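Local coordinates for accelerated-cell-death 11 (Arabidopsis thaliana, PDB 4NTO), which transfers ceramide-1-phosphate and phytoceramide-1-phosphate selectively between membranes and also carries sphingosine in vitro, but not ceramide or glycosphingolipids, at residues A[82-87]-A[199-204]. The protein carries 1 engineered substitution. Numbering follows the deposited sequence.
Sequences MMDKDI and LSKQLG
Lys201 reaches from the turn that ends helix 173-200 to Asp84 on helix 79-88, joining two parts of the all-helical GLTP fold at the protein surface. The turn is a Schellman motif with Gln202, at positive phi, as its C-prime residue: Leu203 N bonds to Phe198 O and Gln202 N to Leu199 O. Lys201, before Gln202, and Leu203, after it, both point their side chains toward helix 79-88. A lysine suits its place because its aliphatic stem can lie on apolar neighbours while the ammonium reaches beyond them. The stem is extended as far as CE, then bent at the last torsion (chi4 -71°), which swings NZ toward Asp84; the two side chains cross at about a right angle. In this salt bridge Lys201 NZ lies 2.8 Å from Asp84 OD1, on its syn lone pair, and the short carboxylate supplies the counter-charge. One turn along, Ile87 crosses the lysine stem at about a right angle, its apolar CD1 3.8 Å from Lys201 CD. Leu203 CD1 faces Met83 CE and, more loosely, Ile87 CD1, while Leu203 O accepts a hydrogen bond from Arg93. Unbranched and flexible, Met83 suits the buried side, its bend at chi3 (71°) turning CE to within 3.7 Å of Leu203 CD1.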
loop_
_atom_site.group_PDB
_atom_site.type_symbol
_atom_site.label_atom_id
_atom_site.label_comp_id
_atom_site.label_asym_id
_atom_site.label_seq_id
_atom_site.Cartn_x
_atom_site.Cartn_y
_atom_site.Cartn_z
ATOM N N MET A 82 2.695 -6.046 18.105
ATOM C CA MET A 82 2.574 -4.593 17.974
ATOM C C MET A 82 1.152 -4.110 18.241
ATOM O O MET A 82 0.949 -3.148 18.988
ATOM C CB MET A 82 3.045 -4.135 16.586
ATOM C CG MET A 82 3.095 -2.617 16.376
ATOM S SD MET A 82 3.698 -2.156 14.737
ATOM C CE MET A 82 2.224 -2.328 13.765
ATOM N N MET A 83 0.175 -4.775 17.624
ATOM C CA MET A 83 -1.239 -4.479 17.833
ATOM C C MET A 83 -1.670 -4.769 19.287
ATOM O O MET A 83 -2.431 -4.015 19.871
ATOM C CB MET A 83 -2.131 -5.271 16.854
ATOM C CG MET A 83 -1.989 -4.849 15.384
ATOM S SD MET A 83 -3.130 -5.714 14.280
ATOM C CE MET A 83 -4.713 -5.005 14.723
ATOM N N ASP A 84 -1.207 -5.874 19.854
ATOM C CA ASP A 84 -1.617 -6.251 21.213
ATOM C C ASP A 84 -1.114 -5.268 22.258
ATOM O O ASP A 84 -1.793 -5.038 23.265
ATOM C CB ASP A 84 -1.162 -7.671 21.555
ATOM C CG ASP A 84 -1.943 -8.736 20.787
ATOM O OD1 ASP A 84 -3.008 -8.406 20.222
ATOM O OD2 ASP A 84 -1.498 -9.902 20.750
ATOM N N LYS A 85 0.071 -4.703 22.024
ATOM C CA LYS A 85 0.638 -3.674 22.898
ATOM C C LYS A 85 -0.233 -2.430 22.887
ATOM O O LYS A 85 -0.475 -1.841 23.939
ATOM C CB LYS A 85 2.058 -3.287 22.476
ATOM C CG LYS A 85 3.125 -4.270 22.934
ATOM C CD LYS A 85 4.465 -4.045 22.221
ATOM C CE LYS A 85 5.119 -2.718 22.593
ATOM N NZ LYS A 85 5.481 -2.619 24.023
ATOM N N ASP A 86 -0.698 -2.026 21.704
ATOM C CA ASP A 86 -1.540 -0.826 21.594
ATOM C C ASP A 86 -2.907 -1.045 22.221
ATOM O O ASP A 86 -3.505 -0.114 22.749
ATOM C CB ASP A 86 -1.712 -0.385 20.145
ATOM C CG ASP A 86 -0.497 0.362 19.619
ATOM O OD1 ASP A 86 0.349 0.761 20.441
ATOM O OD2 ASP A 86 -0.389 0.558 18.389
ATOM N N ILE A 87 -3.404 -2.275 22.128
ATOM C CA ILE A 87 -4.659 -2.645 22.755
ATOM C C ILE A 87 -4.509 -2.606 24.281
ATOM O O ILE A 87 -5.358 -2.066 24.973
ATOM C CB ILE A 87 -5.114 -4.042 22.302
ATOM C CG1 ILE A 87 -5.511 -4.025 20.810
ATOM C CG2 ILE A 87 -6.274 -4.535 23.173
ATOM C CD1 ILE A 87 -5.834 -5.413 20.225
ATOM N N LEU A 199 -10.258 -7.030 12.521
ATOM C CA LEU A 199 -11.614 -7.529 12.703
ATOM C C LEU A 199 -11.715 -8.483 13.883
ATOM O O LEU A 199 -12.639 -8.383 14.696
ATOM C CB LEU A 199 -12.119 -8.184 11.413
ATOM C CG LEU A 199 -12.294 -7.223 10.228
ATOM C CD1 LEU A 199 -12.687 -7.975 8.946
ATOM C CD2 LEU A 199 -13.352 -6.196 10.598
ATOM N N SER A 200 -10.744 -9.388 13.989
ATOM C CA SER A 200 -10.754 -10.403 15.034
ATOM C C SER A 200 -10.512 -9.832 16.433
ATOM O O SER A 200 -10.854 -10.471 17.421
ATOM C CB SER A 200 -9.734 -11.509 14.734
ATOM O OG SER A 200 -8.404 -11.030 14.853
ATOM N N LYS A 201 -9.924 -8.640 16.507
ATOM C CA LYS A 201 -9.662 -7.983 17.784
ATOM C C LYS A 201 -10.709 -6.915 18.074
ATOM O O LYS A 201 -10.549 -6.103 18.982
ATOM C CB LYS A 201 -8.245 -7.404 17.794
ATOM C CG LYS A 201 -7.180 -8.503 17.683
ATOM C CD LYS A 201 -5.772 -7.964 17.442
ATOM C CE LYS A 201 -4.784 -9.130 17.203
ATOM N NZ LYS A 201 -4.477 -9.965 18.430
ATOM N N GLN A 202 -11.784 -6.940 17.286
ATOM C CA GLN A 202 -12.952 -6.078 17.474
ATOM C C GLN A 202 -12.627 -4.589 17.349
ATOM O O GLN A 202 -13.230 -3.761 18.019
ATOM C CB GLN A 202 -13.625 -6.370 18.825
ATOM C CG GLN A 202 -13.745 -7.856 19.148
ATOM C CD GLN A 202 -14.667 -8.585 18.175
ATOM O OE1 GLN A 202 -15.424 -7.962 17.430
ATOM N NE2 GLN A 202 -14.607 -9.912 18.186
ATOM N N LEU A 203 -11.680 -4.263 16.474
ATOM C CA LEU A 203 -11.215 -2.900 16.291
ATOM C C LEU A 203 -11.880 -2.207 15.110
ATOM O O LEU A 203 -11.887 -0.981 15.039
ATOM C CB LEU A 203 -9.707 -2.895 16.042
ATOM C CG LEU A 203 -8.858 -3.570 17.114
ATOM C CD1 LEU A 203 -7.400 -3.491 16.721
ATOM C CD2 LEU A 203 -9.116 -2.869 18.442
ATOM N N GLY A 204 -12.409 -2.985 14.170
ATOM C CA GLY A 204 -12.921 -2.417 12.932
ATOM C C GLY A 204 -11.811 -2.027 11.954
ATOM O O GLY A 204 -10.635 -1.982 12.324
#